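Local coordinates for extracellular solute-binding protein, family 1 (Bifidobacterium longum subsp. infantis ATCC 15697, PDB 3OMB) that probably captures a sugar or related solute outside the cell for uptake by an ABC transporter, and carries a bound magnesium ion, at residues G424-P427 / D428-I432; G93-A96 / D97-N101. All blocks are in the same frame, centred on the assembly; numbering follows the deposited sequence.

Contact 1: G424-P427 / D428-I432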
loop_
_atom_site.group_PDB
_atom_site.type_symbol
_atom_site.label_atom_id
_atom_site.label_comp_id
_atom_site.label_asym_id
_atom_site.label_seq_id
_atom_site.Cartn_x
_atom_site.Cartn_y
_atom_site.Cartn_z
ATOM N N GLY A 424 1.881 -6.694 14.713
ATOM C CA GLY A 424 0.943 -7.561 15.416
ATOM C C GLY A 424 -0.023 -7.999 14.343
ATOM O O GLY A 424 0.282 -7.876 13.164
ATOM N N TRP A 425 -1.172 -8.529 14.724
ATOM C CA TRP A 425 -2.146 -8.942 13.728
ATOM C C TRP A 425 -3.550 -8.881 14.319
ATOM O O TRP A 425 -3.739 -9.187 15.478
ATOM C CB TRP A 425 -1.828 -10.324 13.158
ATOM C CG TRP A 425 -2.138 -11.499 14.066
ATOM C CD1 TRP A 425 -1.549 -11.782 15.272
ATOM C CD2 TRP A 425 -3.097 -12.545 13.831
ATOM N NE1 TRP A 425 -2.073 -12.938 15.791
ATOM C CE2 TRP A 425 -3.040 -13.419 14.941
ATOM C CE3 TRP A 425 -4.008 -12.820 12.796
ATOM C CZ2 TRP A 425 -3.845 -14.569 15.045
ATOM C CZ3 TRP A 425 -4.820 -13.974 12.898
ATOM C CH2 TRP A 425 -4.735 -14.824 14.023
ATOM N N ILE A 426 -4.515 -8.441 13.515
ATOM C CA ILE A 426 -5.912 -8.400 13.936
ATOM C C ILE A 426 -6.532 -9.675 13.419
ATOM O O ILE A 426 -6.631 -9.856 12.191
ATOM C CB ILE A 426 -6.697 -7.204 13.335
ATOM C CG1 ILE A 426 -6.042 -5.857 13.685
ATOM C CG2 ILE A 426 -8.183 -7.225 13.809
ATOM C CD1 ILE A 426 -6.020 -5.545 15.132
ATOM N N PRO A 427 -6.954 -10.565 14.342
ATOM C CA PRO A 427 -7.460 -11.891 13.950
ATOM C C PRO A 427 -8.862 -11.801 13.334
ATOM O O PRO A 427 -9.592 -10.843 13.618
ATOM C CB PRO A 427 -7.488 -12.653 15.269
ATOM C CG PRO A 427 -7.756 -11.530 16.329
ATOM C CD PRO A 427 -7.041 -10.321 15.800
ATOM N N ASP A 428 -9.234 -12.787 12.510
ATOM C CA ASP A 428 -10.539 -12.759 11.830
ATOM C C ASP A 428 -11.702 -12.805 12.801
ATOM O O ASP A 428 -12.811 -12.331 12.482
ATOM C CB ASP A 428 -10.687 -13.889 10.838
ATOM C CG ASP A 428 -9.870 -13.670 9.574
ATOM O OD1 ASP A 428 -9.327 -12.545 9.386
ATOM O OD2 ASP A 428 -9.773 -14.637 8.778
ATOM N N GLU A 429 -11.460 -13.363 13.984
ATOM C CA GLU A 429 -12.537 -13.466 14.968
ATOM C C GLU A 429 -12.859 -12.098 15.603
ATOM O O GLU A 429 -13.881 -11.959 16.246
ATOM C CB GLU A 429 -12.273 -14.599 16.000
ATOM C CG GLU A 429 -10.949 -14.496 16.754
ATOM C CD GLU A 429 -9.724 -15.146 16.043
ATOM O OE1 GLU A 429 -9.731 -15.405 14.802
ATOM O OE2 GLU A 429 -8.709 -15.375 16.772
ATOM N N ALA A 430 -12.009 -11.087 15.389
ATOM C CA ALA A 430 -12.272 -9.748 15.930
ATOM C C ALA A 430 -13.234 -8.947 15.055
ATOM O O ALA A 430 -13.069 -8.891 13.837
ATOM C CB ALA A 430 -11.002 -8.982 16.100
ATOM N N THR A 431 -14.234 -8.346 15.699
ATOM C CA THR A 431 -15.194 -7.455 15.063
ATOM C C THR A 431 -15.004 -6.069 15.661
ATOM O O THR A 431 -15.164 -5.881 16.869
ATOM C CB THR A 431 -16.682 -7.927 15.257
ATOM O OG1 THR A 431 -16.822 -9.263 14.775
ATOM C CG2 THR A 431 -17.670 -7.018 14.479
ATOM N N ILE A 432 -14.615 -5.126 14.808
ATOM C CA ILE A 432 -14.435 -3.719 15.183
ATOM C C ILE A 432 -15.535 -2.864 14.540
ATOM O O ILE A 432 -15.661 -2.824 13.313
ATOM C CB ILE A 432 -13.058 -3.202 14.743
ATOM C CG1 ILE A 432 -11.937 -4.014 15.417
ATOM C CG2 ILE A 432 -12.910 -1.726 15.080
ATOM C CD1 ILE A 432 -10.563 -3.856 14.797
HETATM O O HOH W 1 -8.731 -10.232 10.554
HETATM O O HOH W 2 -11.244 -8.996 11.845
#

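Contact 2: G93-A96 / D97-N101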
loop_
_atom_site.group_PDB
_atom_site.type_symbol
_atom_site.label_atom_id
_atom_site.label_comp_id
_atom_site.label_asym_id
_atom_site.label_seq_id
_atom_site.Cartn_x
_atom_site.Cartn_y
_atom_site.Cartn_z
ATOM N N GLY A 93 26.450 -1.190 13.748
ATOM C CA GLY A 93 26.437 -2.518 14.363
ATOM C C GLY A 93 25.627 -2.613 15.649
ATOM O O GLY A 93 25.571 -3.678 16.269
ATOM N N ASP A 94 24.995 -1.506 16.044
ATOM C CA ASP A 94 24.291 -1.411 17.327
ATOM C C ASP A 94 22.805 -1.176 17.112
ATOM O O ASP A 94 22.374 -0.047 16.876
ATOM C CB ASP A 94 24.870 -0.277 18.182
ATOM C CG ASP A 94 26.268 -0.581 18.700
ATOM O OD1 ASP A 94 26.452 -1.654 19.329
ATOM O OD2 ASP A 94 27.182 0.262 18.493
ATOM N N ILE A 95 22.023 -2.243 17.188
ATOM C CA ILE A 95 20.596 -2.135 16.935
ATOM C C ILE A 95 19.788 -2.369 18.220
ATOM O O ILE A 95 20.309 -2.923 19.198
ATOM C CB ILE A 95 20.153 -3.081 15.798
ATOM C CG1 ILE A 95 20.420 -4.534 16.165
ATOM C CG2 ILE A 95 20.862 -2.712 14.479
ATOM C CD1 ILE A 95 19.586 -5.497 15.355
ATOM N N ALA A 96 18.530 -1.932 18.228
ATOM C CA ALA A 96 17.676 -2.146 19.392
ATOM C C ALA A 96 17.372 -3.639 19.528
ATOM O O ALA A 96 17.429 -4.375 18.539
ATOM C CB ALA A 96 16.407 -1.343 19.265
ATOM N N ASP A 97 17.056 -4.090 20.735
ATOM C CA ASP A 97 16.681 -5.493 20.958
ATOM C C ASP A 97 15.503 -5.937 20.093
ATOM O O ASP A 97 15.544 -6.990 19.469
ATOM C CB ASP A 97 16.319 -5.747 22.424
ATOM C CG ASP A 97 17.478 -5.507 23.376
ATOM O OD1 ASP A 97 18.651 -5.590 22.929
ATOM O OD2 ASP A 97 17.200 -5.239 24.581
ATOM N N VAL A 98 14.443 -5.135 20.112
ATOM C CA VAL A 98 13.242 -5.385 19.343
ATOM C C VAL A 98 13.068 -4.194 18.400
ATOM O O VAL A 98 13.265 -3.046 18.796
ATOM C CB VAL A 98 12.000 -5.556 20.261
ATOM C CG1 VAL A 98 10.682 -5.708 19.435
ATOM C CG2 VAL A 98 12.191 -6.735 21.228
ATOM N N ASN A 99 12.702 -4.475 17.153
ATOM C CA ASN A 99 12.606 -3.432 16.149
ATOM C C ASN A 99 11.281 -3.534 15.421
ATOM O O ASN A 99 10.967 -4.572 14.825
ATOM C CB ASN A 99 13.765 -3.546 15.170
ATOM C CG ASN A 99 15.098 -3.443 15.850
ATOM O OD1 ASN A 99 15.609 -2.356 16.031
ATOM N ND2 ASN A 99 15.655 -4.574 16.263
ATOM N N LEU A 100 10.513 -2.450 15.487
ATOM C CA LEU A 100 9.192 -2.387 14.878
ATOM C C LEU A 100 9.230 -1.528 13.618
ATOM O O LEU A 100 9.459 -0.323 13.687
ATOM C CB LEU A 100 8.140 -1.861 15.881
ATOM C CG LEU A 100 8.117 -2.516 17.274
ATOM C CD1 LEU A 100 6.945 -1.991 18.086
ATOM C CD2 LEU A 100 8.076 -4.053 17.220
ATOM N N ASN A 101 9.004 -2.169 12.474
ATOM C CA ASN A 101 9.085 -1.532 11.169
ATOM C C ASN A 101 10.413 -0.818 10.980
ATOM O O ASN A 101 10.460 0.272 10.425
ATOM C CB ASN A 101 7.919 -0.566 10.928
ATOM C CG ASN A 101 6.620 -1.284 10.618
ATOM O OD1 ASN A 101 6.519 -2.006 9.635
ATOM N ND2 ASN A 101 5.614 -1.065 11.446
HETATM O O HOH W 3 20.469 -5.383 20.689
HETATM O O HOH W 4 17.688 -0.689 15.887
#

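Contact 1: G424-P427 / D428-I432
D428 follows P427 directly, and its carboxylate swings back along the chain it has just left. CG lies anti to its own carbonyl carbon and beside the backbone N (chi1 -74°), which leaves OD1 2.7 Å from the oxygen of water W1. The same water oxygen is 2.7 Å from I426 O and bridges the two acceptors. OD1 also has a charged partner, K135, in a salt bridge, while Q134 takes the D428 backbone N-H.

E429 curls over the proline. Its CG sits between the backbone N and the carbonyl carbon; after a bend at chi2 the side chain crosses that of P427 at about a right angle and brings OE2 to 3.3 Å from P427 CB. This is a contact with ring CH groups, and the polar work is done elsewhere: OE1 accepts from Q134. P427 CB also stands 3.7 Å above the plane of the W425 ring, off toward its rim, and W425 itself stacks on F131.

The chain closes on A430 as a type I beta turn, P427 to A430, that leads the loop after helix 403-411 into strand 431-433 at the edge of a three-stranded sheet. A430 N donates to P427 O at 3.0 Å, the bond that closes the turn. Water W2 reaches that same carbonyl oxygen and also A430 O, so P427 O has two partners. A430 CB points back to the first segment and packs 4.0 Å from I426 CG2, with P427 CG close by; E376 of helix 376-384 touches both P427 and A430.

Beyond T431, I432 turns inward again: its CD1 lies 4.2 Å from I426 CG2, and I426 packs on V380 and I432 on L384, both of that helix.

Contact 2: G93-A96 / D97-N101
The side-chain amide of N99 folds back onto the backbone of A96, and this is where the contact is tight. ND2 donates to A96 O at 2.9 Å; the bond is bent (145° at the hydrogen), and the donor stands above the carbonyl plane. A chi1 of -59° turns the N99 side chain away from its own carbonyl and back to the bend before strand 98-100. The oxygen end is held too: OD1 is 2.7 Å from the oxygen of water W4, which donates to it and accepts from A96 N. A96 CB lies beside that end of the amide, 3.5 Å from N99 OD1, and I95 CD1 comes to 4.1 Å from ND2.

The bend ends the link from helix 79-92 to strand 98-100, the closing part of a beta-alpha-beta crossover from strand 71-78, with strand 41-48 between the two parallel strands. ND2 has a second acceptor in S355 O, tying the bend to the neighbouring strand 352-356. A leucine here would probably leave A96 O and S355 O without this donor and strand the bridging water beside an apolar branch.

The other side is looser. The partly exposed D97 carboxylate meets the carbonyl of I95 through water W3, which donates to D97 OD1 and to I95 O, both at 2.9 Å.

Bonded at both its oxygen and its nitrogen, the N99 amide is probably fixed in its rotation, and the buried A96 backbone has its O bonded directly and its N through water.

How the contacts relate
Contact 1 and contact 2 are separate bends, each leading into a strand of its own sheet. Their centres are 26 Å apart and their nearest atoms about 7 Å, so they do not touch. V423, just ahead of 424-427, links them: the side chain of N101, at the end of contact 2, packs on it. The chain from helix 363-373 to helix 376-384 serves both, with L373 against L100 and the adjoining Y374 against W425. Both bends also place an aspartate whose OD1 shares a water with the carbonyl two residues back. The magnesium site, with D199, N201, N203, Q205, D207 and E208, lies away from both.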